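Atp-dependent DNA ligase (Psychromonas sp., PDB 4D05) probably seals nicks in double-stranded DNA, using ATP to load its active site with an adenylate group that is then passed to the DNA. Local coordinates at residues Q20-E25 against S106-I111; I97-K102 against A162-K167; D142-V147 against E153-H158. All coordinates share one frame; numbering follows the deposited sequence. Where two conformers were deposited one is given.

Contact 1 (Q20-E25 against S106-I111); sequences QYYVSE and SFEQRI. With AMP (adenosine monophosphate), chain H.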
loop_
_atom_site.group_PDB
_atom_site.type_symbol
_atom_site.label_atom_id
_atom_site.label_comp_id
_atom_site.label_asym_id
_atom_site.label_seq_id
_atom_site.Cartn_x
_atom_site.Cartn_y
_atom_site.Cartn_z
ATOM N N GLN A 20 9.123 -18.387 0.801
ATOM C CA GLN A 20 8.500 -18.564 2.111
ATOM C C GLN A 20 7.303 -17.651 2.288
ATOM O O GLN A 20 6.642 -17.723 3.326
ATOM C CB GLN A 20 9.501 -18.259 3.198
ATOM C CG GLN A 20 10.735 -19.009 3.010
ATOM C CD GLN A 20 11.001 -19.889 4.138
ATOM O OE1 GLN A 20 10.199 -20.776 4.437
ATOM N NE2 GLN A 20 12.123 -19.665 4.799
ATOM N N TYR A 21 7.016 -16.811 1.291
ATOM C CA TYR A 21 5.945 -15.819 1.433
ATOM C C TYR A 21 4.750 -16.073 0.545
ATOM O O TYR A 21 4.890 -16.381 -0.642
ATOM C CB TYR A 21 6.469 -14.427 1.090
ATOM C CG TYR A 21 7.500 -13.985 2.049
ATOM C CD1 TYR A 21 8.802 -14.455 1.943
ATOM C CD2 TYR A 21 7.188 -13.132 3.087
ATOM C CE1 TYR A 21 9.749 -14.088 2.839
ATOM C CE2 TYR A 21 8.142 -12.757 3.990
ATOM C CZ TYR A 21 9.432 -13.246 3.859
ATOM O OH TYR A 21 10.421 -12.914 4.753
ATOM N N TYR A 22 3.563 -15.880 1.107
ATOM C CA TYR A 22 2.362 -15.816 0.308
ATOM C C TYR A 22 2.225 -14.414 -0.281
ATOM O O TYR A 22 2.352 -13.412 0.429
ATOM C CB TYR A 22 1.112 -16.181 1.140
ATOM C CG TYR A 22 1.008 -17.692 1.288
ATOM C CD1 TYR A 22 0.460 -18.468 0.267
ATOM C CD2 TYR A 22 1.503 -18.325 2.402
ATOM C CE1 TYR A 22 0.382 -19.861 0.377
ATOM C CE2 TYR A 22 1.443 -19.702 2.527
ATOM C CZ TYR A 22 0.888 -20.462 1.513
ATOM O OH TYR A 22 0.838 -21.841 1.663
ATOM N N VAL A 23 1.921 -14.367 -1.572
ATOM C CA VAL A 23 1.868 -13.119 -2.319
ATOM C C VAL A 23 0.437 -12.856 -2.742
ATOM O O VAL A 23 -0.232 -13.730 -3.276
ATOM C CB VAL A 23 2.784 -13.189 -3.563
ATOM C CG1 VAL A 23 2.776 -11.879 -4.306
ATOM C CG2 VAL A 23 4.165 -13.598 -3.136
ATOM N N SER A 24 -0.015 -11.619 -2.511
ATOM C CA SER A 24 -1.366 -11.225 -2.832
ATOM C C SER A 24 -1.341 -9.823 -3.429
ATOM O O SER A 24 -0.359 -9.101 -3.317
ATOM C CB SER A 24 -2.229 -11.234 -1.545
ATOM O OG SER A 24 -1.715 -10.312 -0.602
ATOM N N GLU A 25 -2.425 -9.452 -4.082
ATOM C CA GLU A 25 -2.558 -8.091 -4.637
ATOM C C GLU A 25 -2.853 -7.084 -3.535
ATOM O O GLU A 25 -3.767 -7.260 -2.713
ATOM C CB GLU A 25 -3.676 -8.061 -5.679
ATOM C CG GLU A 25 -3.791 -6.691 -6.378
ATOM C CD GLU A 25 -4.762 -6.661 -7.530
ATOM O OE1 GLU A 25 -5.044 -7.742 -8.089
ATOM O OE2 GLU A 25 -5.247 -5.544 -7.886
ATOM N N SER A 106 -0.064 -20.147 12.591
ATOM C CA SER A 106 0.726 -19.527 11.524
ATOM C C SER A 106 -0.153 -19.038 10.385
ATOM O O SER A 106 -1.257 -19.509 10.196
ATOM C CB SER A 106 1.665 -20.592 10.920
ATOM O OG SER A 106 0.868 -21.590 10.254
ATOM N N PHE A 107 0.365 -18.110 9.582
ATOM C CA PHE A 107 -0.442 -17.527 8.514
ATOM C C PHE A 107 -0.916 -18.588 7.511
ATOM O O PHE A 107 -1.998 -18.498 6.995
ATOM C CB PHE A 107 0.333 -16.414 7.798
ATOM C CG PHE A 107 -0.502 -15.688 6.769
ATOM C CD1 PHE A 107 -1.696 -15.083 7.132
ATOM C CD2 PHE A 107 -0.115 -15.622 5.446
ATOM C CE1 PHE A 107 -2.483 -14.434 6.189
ATOM C CE2 PHE A 107 -0.895 -14.964 4.533
ATOM C CZ PHE A 107 -2.085 -14.365 4.912
ATOM N N GLU A 108 -0.096 -19.595 7.228
ATOM C CA GLU A 108 -0.509 -20.664 6.335
ATOM C C GLU A 108 -1.823 -21.325 6.783
ATOM O O GLU A 108 -2.715 -21.559 5.976
ATOM C CB GLU A 108 0.604 -21.695 6.205
ATOM C CG GLU A 108 0.284 -22.731 5.190
ATOM C CD GLU A 108 1.505 -23.536 4.860
ATOM O OE1 GLU A 108 2.313 -23.059 4.015
ATOM O OE2 GLU A 108 1.697 -24.594 5.507
ATOM N N GLN A 109 -1.940 -21.642 8.074
ATOM C CA GLN A 109 -3.205 -22.198 8.579
ATOM C C GLN A 109 -4.315 -21.175 8.603
ATOM O O GLN A 109 -5.481 -21.524 8.475
ATOM C CB GLN A 109 -3.015 -22.807 9.967
ATOM C CG GLN A 109 -2.332 -24.172 9.930
ATOM C CD GLN A 109 -2.307 -24.878 11.286
ATOM O OE1 GLN A 109 -3.040 -24.534 12.199
ATOM N NE2 GLN A 109 -1.484 -25.907 11.392
ATOM N N ARG A 110 -3.974 -19.906 8.788
ATOM C CA ARG A 110 -4.997 -18.884 8.742
ATOM C C ARG A 110 -5.590 -18.795 7.337
ATOM O O ARG A 110 -6.771 -18.639 7.194
ATOM C CB ARG A 110 -4.460 -17.534 9.222
ATOM C CG ARG A 110 -3.974 -17.641 10.653
ATOM C CD ARG A 110 -3.623 -16.455 11.454
ATOM N NE ARG A 110 -2.893 -15.383 10.834
ATOM C CZ ARG A 110 -1.615 -15.062 11.020
ATOM N NH1 ARG A 110 -0.762 -15.835 11.680
ATOM N NH2 ARG A 110 -1.156 -13.970 10.441
ATOM N N ILE A 111 -4.766 -18.891 6.296
ATOM C CA ILE A 111 -5.294 -18.901 4.935
ATOM C C ILE A 111 -6.259 -20.062 4.736
ATOM O O ILE A 111 -7.332 -19.927 4.165
ATOM C CB ILE A 111 -4.161 -19.028 3.912
ATOM C CG1 ILE A 111 -3.284 -17.763 3.905
ATOM C CG2 ILE A 111 -4.721 -19.283 2.538
ATOM C CD1 ILE A 111 -2.029 -17.931 3.063
HETATM P P AMP H . -0.479 0.805 0.966
HETATM O O1P AMP H . 0.871 1.380 1.288
HETATM O O2P AMP H . -1.729 1.630 0.721
HETATM O "O5'" AMP H . -0.746 -0.341 2.030
HETATM C "C5'" AMP H . -1.911 -1.095 1.785
HETATM C "C4'" AMP H . -2.630 -1.202 3.095
HETATM O "O4'" AMP H . -3.795 -1.988 2.972
HETATM C "C3'" AMP H . -1.704 -1.873 4.052
HETATM O "O3'" AMP H . -1.833 -1.110 5.263
HETATM C "C2'" AMP H . -2.259 -3.260 4.199
HETATM O "O2'" AMP H . -2.065 -3.450 5.603
HETATM C "C1'" AMP H . -3.704 -3.244 3.618
HETATM N N9 AMP H . -3.858 -4.225 2.490
HETATM C C8 AMP H . -4.357 -4.064 1.233
HETATM N N7 AMP H . -4.286 -5.195 0.487
HETATM C C5 AMP H . -3.773 -6.126 1.325
HETATM C C6 AMP H . -3.376 -7.530 1.190
HETATM N N6 AMP H . -3.578 -8.168 0.027
HETATM N N1 AMP H . -2.872 -8.115 2.282
HETATM C C2 AMP H . -2.622 -7.469 3.429
HETATM N N3 AMP H . -2.932 -6.199 3.628
HETATM C C4 AMP H . -3.495 -5.492 2.619
#
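The Tyr22 ring meets the helix with one face and with its phenolic edge. Over that face comes the end of Ile111: CD1 sits 3.6 Å from the ring centroid and 15° off the normal, a CH-pi contact in which CD1 leans toward the CG side of the ring. At the edge, near the ring plane, is the carboxylate of Glu108, its own plane turned 85° from that of the phenol. Tyr22 OH lies 3.0 Å from Glu108 OE1, close enough for a hydrogen bond, although the hydroxyl proton has a second acceptor within reach. Glu108 gets there from a CB that does not face the strand: CG is anti to the backbone N (chi1 -174°) and the chain runs extended from there to the phenol. The Phe107 ring offers its edge instead, CE2 standing 4.1 Å from Tyr22 CB, while one of its faces takes CG1 of Ile111, one helical turn on, and His158 stacks with the ring. Ile111 is thus shared by two aromatic rings. Lys133 adds a cation-pi contact to Tyr22, so the ring is held by apolar and charged neighbours together. Further along the same strand, the amino group of the nucleotide is gripped twice, AMP N6 donating to Ser24 OG at 2.9 Å and to Glu25 O at the same distance of 2.9 Å. Helix 107-121 packs on a strand that reads adenine and leads straight into the Lys-Leu-Asp-Gly sequence at Lys26, the signature of the adenylation domain of DNA ligases.

Contact 2 (I97-K102 against A162-K167); sequences IFDLPK and ALYQTK. With AMP (adenosine monophosphate), chain H.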
loop_
_atom_site.group_PDB
_atom_site.type_symbol
_atom_site.label_atom_id
_atom_site.label_comp_id
_atom_site.label_asym_id
_atom_site.label_seq_id
_atom_site.Cartn_x
_atom_site.Cartn_y
_atom_site.Cartn_z
ATOM N N ILE A 97 -10.950 -10.285 2.569
ATOM C CA ILE A 97 -10.185 -10.580 3.770
ATOM C C ILE A 97 -8.779 -11.046 3.499
ATOM O O ILE A 97 -8.520 -11.754 2.514
ATOM C CB ILE A 97 -10.951 -11.528 4.695
ATOM C CG1 ILE A 97 -11.117 -12.920 4.080
ATOM C CG2 ILE A 97 -12.309 -10.877 5.040
ATOM C CD1 ILE A 97 -11.692 -13.965 5.064
ATOM N N PHE A 98 -7.891 -10.679 4.418
ATOM C CA PHE A 98 -6.505 -11.055 4.313
ATOM C C PHE A 98 -5.904 -11.562 5.642
ATOM O O PHE A 98 -4.771 -12.011 5.643
ATOM C CB PHE A 98 -5.659 -9.902 3.696
ATOM C CG PHE A 98 -5.754 -8.591 4.433
ATOM C CD1 PHE A 98 -5.149 -8.429 5.645
ATOM C CD2 PHE A 98 -6.411 -7.508 3.892
ATOM C CE1 PHE A 98 -5.218 -7.215 6.328
ATOM C CE2 PHE A 98 -6.459 -6.290 4.583
ATOM C CZ PHE A 98 -5.853 -6.166 5.790
ATOM N N ASP A 99 -6.632 -11.505 6.759
ATOM C CA ASP A 99 -6.122 -12.141 7.958
ATOM C C ASP A 99 -7.213 -12.371 9.000
ATOM O O ASP A 99 -8.360 -11.942 8.838
ATOM C CB ASP A 99 -4.938 -11.345 8.535
ATOM C CG ASP A 99 -3.854 -12.240 9.131
ATOM O OD1 ASP A 99 -4.164 -13.392 9.490
ATOM O OD2 ASP A 99 -2.703 -11.773 9.293
ATOM N N LEU A 100 -6.827 -13.101 10.035
ATOM C CA LEU A 100 -7.672 -13.504 11.176
ATOM C C LEU A 100 -6.932 -13.039 12.447
ATOM O O LEU A 100 -6.064 -13.733 12.983
ATOM C CB LEU A 100 -7.874 -15.035 11.210
ATOM C CG LEU A 100 -8.534 -15.654 9.993
ATOM C CD1 LEU A 100 -8.707 -17.156 10.119
ATOM C CD2 LEU A 100 -9.898 -15.052 9.734
ATOM N N PRO A 101 -7.209 -11.818 12.899
ATOM C CA PRO A 101 -6.322 -11.194 13.897
ATOM C C PRO A 101 -6.368 -11.780 15.294
ATOM O O PRO A 101 -5.516 -11.398 16.100
ATOM C CB PRO A 101 -6.798 -9.733 13.952
ATOM C CG PRO A 101 -7.679 -9.580 12.823
ATOM C CD PRO A 101 -8.214 -10.886 12.383
ATOM N N LYS A 102 -7.335 -12.642 15.602
ATOM C CA LYS A 102 -7.372 -13.259 16.922
ATOM C C LYS A 102 -6.823 -14.691 16.872
ATOM O O LYS A 102 -6.811 -15.405 17.888
ATOM C CB LYS A 102 -8.784 -13.250 17.487
ATOM C CG LYS A 102 -9.289 -11.850 17.854
ATOM C CD LYS A 102 -8.415 -11.181 18.914
ATOM C CE LYS A 102 -8.935 -9.795 19.350
ATOM N NZ LYS A 102 -8.114 -9.241 20.476
ATOM N N ALA A 162 4.415 -16.847 9.841
ATOM C CA ALA A 162 4.249 -15.694 10.713
ATOM C C ALA A 162 3.113 -15.880 11.695
ATOM O O ALA A 162 2.088 -16.437 11.346
ATOM C CB ALA A 162 3.992 -14.492 9.903
ATOM N N LEU A 163 3.322 -15.419 12.929
ATOM C CA LEU A 163 2.259 -15.366 13.924
ATOM C C LEU A 163 1.755 -13.923 14.013
ATOM O O LEU A 163 2.551 -12.983 13.941
ATOM C CB LEU A 163 2.820 -15.797 15.275
ATOM C CG LEU A 163 3.272 -17.255 15.339
ATOM C CD1 LEU A 163 3.860 -17.583 16.705
ATOM C CD2 LEU A 163 2.110 -18.194 15.039
ATOM N N TYR A 164 0.457 -13.739 14.237
ATOM C CA TYR A 164 -0.119 -12.400 14.201
ATOM C C TYR A 164 0.436 -11.524 15.319
ATOM O O TYR A 164 0.506 -11.955 16.473
ATOM C CB TYR A 164 -1.639 -12.477 14.351
ATOM C CG TYR A 164 -2.338 -11.205 13.894
ATOM C CD1 TYR A 164 -2.715 -11.057 12.574
ATOM C CD2 TYR A 164 -2.634 -10.168 14.788
ATOM C CE1 TYR A 164 -3.357 -9.899 12.116
ATOM C CE2 TYR A 164 -3.263 -9.027 14.340
ATOM C CZ TYR A 164 -3.632 -8.910 13.001
ATOM O OH TYR A 164 -4.263 -7.761 12.506
ATOM N N GLN A 165 0.817 -10.298 14.960
ATOM C CA GLN A 165 1.357 -9.324 15.919
ATOM C C GLN A 165 0.633 -8.016 15.717
ATOM O O GLN A 165 0.415 -7.626 14.564
ATOM C CB GLN A 165 2.842 -9.090 15.643
ATOM C CG GLN A 165 3.695 -10.272 15.806
ATOM C CD GLN A 165 5.154 -9.906 15.613
ATOM O OE1 GLN A 165 5.481 -9.081 14.780
ATOM N NE2 GLN A 165 6.023 -10.500 16.396
ATOM N N THR A 166 0.249 -7.352 16.821
ATOM C CA THR A 166 -0.571 -6.137 16.754
ATOM C C THR A 166 0.340 -4.925 16.651
ATOM O O THR A 166 0.361 -4.078 17.530
ATOM C CB THR A 166 -1.500 -6.006 17.973
ATOM O OG1 THR A 166 -0.737 -5.910 19.196
ATOM C CG2 THR A 166 -2.408 -7.203 18.034
ATOM N N LYS A 167 1.145 -4.901 15.596
ATOM C CA LYS A 167 2.116 -3.838 15.411
ATOM C C LYS A 167 2.677 -3.940 14.021
ATOM O O LYS A 167 2.190 -4.740 13.252
ATOM C CB LYS A 167 3.254 -3.985 16.410
ATOM C CG LYS A 167 4.037 -5.242 16.231
ATOM C CD LYS A 167 5.315 -5.166 17.051
ATOM C CE LYS A 167 5.028 -4.732 18.480
ATOM N NZ LYS A 167 6.242 -4.775 19.352
HETATM P P AMP H . -0.479 0.805 0.966
HETATM O O1P AMP H . 0.871 1.380 1.288
HETATM O O2P AMP H . -1.729 1.630 0.721
HETATM O "O5'" AMP H . -0.746 -0.341 2.030
HETATM C "C5'" AMP H . -1.911 -1.095 1.785
HETATM C "C4'" AMP H . -2.630 -1.202 3.095
HETATM O "O4'" AMP H . -3.795 -1.988 2.972
HETATM C "C3'" AMP H . -1.704 -1.873 4.052
HETATM O "O3'" AMP H . -1.833 -1.110 5.263
HETATM C "C2'" AMP H . -2.259 -3.260 4.199
HETATM O "O2'" AMP H . -2.065 -3.450 5.603
HETATM C "C1'" AMP H . -3.704 -3.244 3.618
HETATM N N9 AMP H . -3.858 -4.225 2.490
HETATM C C8 AMP H . -4.357 -4.064 1.233
HETATM N N7 AMP H . -4.286 -5.195 0.487
HETATM C C5 AMP H . -3.773 -6.126 1.325
HETATM C C6 AMP H . -3.376 -7.530 1.190
HETATM N N6 AMP H . -3.578 -8.168 0.027
HETATM N N1 AMP H . -2.872 -8.115 2.282
HETATM C C2 AMP H . -2.622 -7.469 3.429
HETATM N N3 AMP H . -2.932 -6.199 3.628
HETATM C C4 AMP H . -3.495 -5.492 2.619
#
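Pro101 sets its CA and CB over one face of the Tyr164 ring, CA 3.5 Å from the ring centroid and only 8° off the normal, a centred CH-pi contact. Its CB reaches the phenolic end, 3.4 Å from Tyr164 CZ, and the two side chains run side by side. Tyr164 CG stands anti to the backbone N, which swings the ring toward Pro101. At the ring edge, in plane, comes Asp99, with OD2 3.4 Å from Tyr164 CD1 and the carboxylate turned 75° from the ring. Tyr164 OH is hydrogen-bonded to Gln7 N. With an alanine here, Pro101 would probably lose its aromatic cover and Gln7 N its hydroxyl partner. Phe98 and Asp99 together face Asp63 in a classic beta bulge, and their Phe-Asp-Leu sequence is consistent with motif IIIa of the nucleotidyltransferases. Phe98 lays one ring face against adenine, its CG 3.5 Å from AMP C2. Behind the first shell, Asp99 is fixed through OD1, which accepts Leu100 N at 2.7 Å from the anti side, 29° out of the carboxylate plane, and takes a salt bridge from Arg110. Arg110 in turn bonds Ala162 O, at the start of segment 162-167.

Contact 3 (D142-V147 against E153-H158); sequences DLLNKV and EGLMLH. With AMP (adenosine monophosphate), chain H.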
loop_
_atom_site.group_PDB
_atom_site.type_symbol
_atom_site.label_atom_id
_atom_site.label_comp_id
_atom_site.label_asym_id
_atom_site.label_seq_id
_atom_site.Cartn_x
_atom_site.Cartn_y
_atom_site.Cartn_z
ATOM N N ASP A 142 7.925 -9.624 -12.274
ATOM C CA ASP A 142 7.080 -9.758 -13.460
ATOM C C ASP A 142 5.602 -9.670 -13.054
ATOM O O ASP A 142 4.813 -8.991 -13.718
ATOM C CB ASP A 142 7.375 -11.101 -14.194
ATOM C CG ASP A 142 7.014 -11.082 -15.688
ATOM O OD1 ASP A 142 7.119 -10.038 -16.347
ATOM O OD2 ASP A 142 6.651 -12.168 -16.209
ATOM N N LEU A 143 5.236 -10.387 -11.992
ATOM C CA LEU A 143 3.874 -10.333 -11.449
ATOM C C LEU A 143 3.506 -8.902 -11.044
ATOM O O LEU A 143 2.409 -8.445 -11.349
ATOM C CB LEU A 143 3.714 -11.278 -10.265
ATOM C CG LEU A 143 2.377 -11.184 -9.547
ATOM C CD1 LEU A 143 1.205 -11.480 -10.456
ATOM C CD2 LEU A 143 2.409 -12.118 -8.379
ATOM N N LEU A 144 4.433 -8.211 -10.382
ATOM C CA LEU A 144 4.191 -6.816 -9.988
ATOM C C LEU A 144 3.817 -5.996 -11.232
ATOM O O LEU A 144 2.879 -5.192 -11.224
ATOM C CB LEU A 144 5.399 -6.253 -9.274
ATOM C CG LEU A 144 5.316 -4.803 -8.847
ATOM C CD1 LEU A 144 4.165 -4.586 -7.923
ATOM C CD2 LEU A 144 6.632 -4.431 -8.176
ATOM N N ASN A 145 4.596 -6.149 -12.297
ATOM C CA ASN A 145 4.259 -5.464 -13.538
ATOM C C ASN A 145 2.880 -5.815 -14.104
ATOM O O ASN A 145 2.148 -4.951 -14.558
ATOM C CB ASN A 145 5.315 -5.721 -14.629
ATOM C CG ASN A 145 5.120 -4.781 -15.807
ATOM O OD1 ASN A 145 5.110 -3.550 -15.630
ATOM N ND2 ASN A 145 4.930 -5.329 -16.980
ATOM N N LYS A 146 2.518 -7.095 -14.108
ATOM C CA LYS A 146 1.201 -7.487 -14.583
ATOM C C LYS A 146 0.092 -6.773 -13.815
ATOM O O LYS A 146 -0.873 -6.267 -14.405
ATOM C CB LYS A 146 1.023 -8.985 -14.453
ATOM C CG LYS A 146 1.913 -9.782 -15.363
ATOM C CD LYS A 146 1.701 -11.338 -15.140
ATOM C CE LYS A 146 2.650 -12.191 -15.955
ATOM N NZ LYS A 146 2.353 -13.651 -15.678
ATOM N N VAL A 147 0.252 -6.736 -12.508
ATOM C CA VAL A 147 -0.770 -6.152 -11.635
ATOM C C VAL A 147 -0.844 -4.651 -11.891
ATOM O O VAL A 147 -1.935 -4.098 -12.098
ATOM C CB VAL A 147 -0.416 -6.426 -10.187
ATOM C CG1 VAL A 147 -1.254 -5.542 -9.235
ATOM C CG2 VAL A 147 -0.653 -7.864 -9.890
ATOM N N GLU A 153 -2.584 -1.876 -7.539
ATOM C CA GLU A 153 -1.726 -0.996 -6.752
ATOM C C GLU A 153 -0.323 -1.567 -6.509
ATOM O O GLU A 153 0.658 -0.842 -6.433
ATOM C CB GLU A 153 -2.428 -0.679 -5.412
ATOM C CG GLU A 153 -1.953 0.565 -4.706
ATOM C CD GLU A 153 -2.483 1.860 -5.322
ATOM O OE1 GLU A 153 -3.025 1.831 -6.441
ATOM O OE2 GLU A 153 -2.358 2.924 -4.682
ATOM N N GLY A 154 -0.235 -2.882 -6.371
ATOM C CA GLY A 154 1.021 -3.506 -6.021
ATOM C C GLY A 154 0.769 -4.880 -5.427
ATOM O O GLY A 154 -0.286 -5.480 -5.675
ATOM N N LEU A 155 1.753 -5.371 -4.668
ATOM C CA LEU A 155 1.654 -6.689 -4.038
ATOM C C LEU A 155 1.909 -6.604 -2.542
ATOM O O LEU A 155 2.517 -5.654 -2.050
ATOM C CB LEU A 155 2.696 -7.645 -4.656
ATOM C CG LEU A 155 2.546 -7.875 -6.148
ATOM C CD1 LEU A 155 3.722 -8.697 -6.704
ATOM C CD2 LEU A 155 1.253 -8.558 -6.386
HETATM N N MSE A 156 1.435 -7.609 -1.817
HETATM C CA MSE A 156 1.779 -7.823 -0.438
HETATM C C MSE A 156 2.369 -9.212 -0.268
HETATM O O MSE A 156 1.951 -10.133 -0.942
HETATM C CB MSE A 156 0.524 -7.740 0.464
HETATM C CG MSE A 156 -0.260 -6.425 0.354
HETATM SE SE MSE A 156 0.693 -4.898 1.160
HETATM C CE MSE A 156 1.056 -5.692 2.923
ATOM N N LEU A 157 3.333 -9.335 0.651
ATOM C CA LEU A 157 3.989 -10.581 0.965
ATOM C C LEU A 157 3.793 -10.876 2.462
ATOM O O LEU A 157 4.003 -10.007 3.307
ATOM C CB LEU A 157 5.482 -10.492 0.682
ATOM C CG LEU A 157 5.879 -10.456 -0.813
ATOM C CD1 LEU A 157 5.762 -9.059 -1.421
ATOM C CD2 LEU A 157 7.277 -10.936 -1.002
ATOM N N HIS A 158 3.445 -12.117 2.781
ATOM C CA HIS A 158 3.240 -12.486 4.186
ATOM C C HIS A 158 3.853 -13.856 4.427
ATOM O O HIS A 158 3.496 -14.829 3.775
ATOM C CB HIS A 158 1.745 -12.485 4.472
ATOM C CG HIS A 158 1.401 -12.485 5.928
ATOM N ND1 HIS A 158 0.133 -12.187 6.376
ATOM C CD2 HIS A 158 2.132 -12.760 7.026
ATOM C CE1 HIS A 158 0.112 -12.228 7.694
ATOM N NE2 HIS A 158 1.305 -12.609 8.118
HETATM P P AMP H . -0.479 0.805 0.966
HETATM O O1P AMP H . 0.871 1.380 1.288
HETATM O O2P AMP H . -1.729 1.630 0.721
HETATM O "O5'" AMP H . -0.746 -0.341 2.030
HETATM C "C5'" AMP H . -1.911 -1.095 1.785
HETATM C "C4'" AMP H . -2.630 -1.202 3.095
HETATM O "O4'" AMP H . -3.795 -1.988 2.972
HETATM C "C3'" AMP H . -1.704 -1.873 4.052
HETATM O "O3'" AMP H . -1.833 -1.110 5.263
HETATM C "C2'" AMP H . -2.259 -3.260 4.199
HETATM O "O2'" AMP H . -2.065 -3.450 5.603
HETATM C "C1'" AMP H . -3.704 -3.244 3.618
HETATM N N9 AMP H . -3.858 -4.225 2.490
HETATM C C8 AMP H . -4.357 -4.064 1.233
HETATM N N7 AMP H . -4.286 -5.195 0.487
HETATM C C5 AMP H . -3.773 -6.126 1.325
HETATM C C6 AMP H . -3.376 -7.530 1.190
HETATM N N6 AMP H . -3.578 -8.168 0.027
HETATM N N1 AMP H . -2.872 -8.115 2.282
HETATM C C2 AMP H . -2.622 -7.469 3.429
HETATM N N3 AMP H . -2.932 -6.199 3.628
HETATM C C4 AMP H . -3.495 -5.492 2.619
#
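The Glu-Gly-Leu-Met sequence that leads into strand 154-159 corresponds to motif IV of covalent nucleotidyltransferases, and helix 137-149 packs against the back of the strand. The contact centres on Leu155, which points at the helix and is met by three of its residues. Leu155 CD1 takes the most neighbours: it lies 4.0 Å from Leu143 CG, 3.9 Å from Leu144 CB and close to the helix backbone at Leu144. On the other branch, Leu155 CD2 stops 4.0 Å from Val147 CG2. With CG anti to the carbonyl carbon (chi1 -60°), the branch point of Leu155 is aimed at the helix, and its two methyls meet residues about one turn apart. No hydrogen bond crosses here; aliphatic branches pack on one another and on the backbone of both segments.

Leu144 CD1 rests 3.8 Å from Gly154 CA, and Val147 CG1 is 3.7 Å from Gly154 O. The glycine is required by backbone angles at which a beta carbon would jam against the preceding carbonyl oxygen. On the opposite face of the strand, Met156, here selenomethionine, puts CG 3.4 Å from AMP C6; its chain is bent twice beyond CG. Adenine thus lies between Met156 and Phe98, while Leu155, next to Met156, is buried against the helix.

The axes of 142-147 and 154-158 come within 7.8 Å, their directions 135° apart. The strand is flanked in its sheet by 21-26 and 173-175, and the helix reaches over both neighbours, Val147 touching Glu25 and Leu144 touching Leu175.

Overall arrangement
Followed from the N terminus, the chain lays down 20-25 first and leaves it waiting while 97-102 is made; 106-111 then returns to it, closing contact 1 over 80 intervening residues. Contact 2 is still open at that point, so the two loops cross. Contact 3 closes locally, with five residues between 142-147 and 153-158, and does so before 162-167 finally completes contact 2, within whose loop it falls entirely. Contacts 1 and 3 share a sheet, in which 21-26 and 154-159 are neighbours; contact 2 joins the other sheet of this domain to the loop leaving 154-159. All three border the AMP, which draws on both sheets.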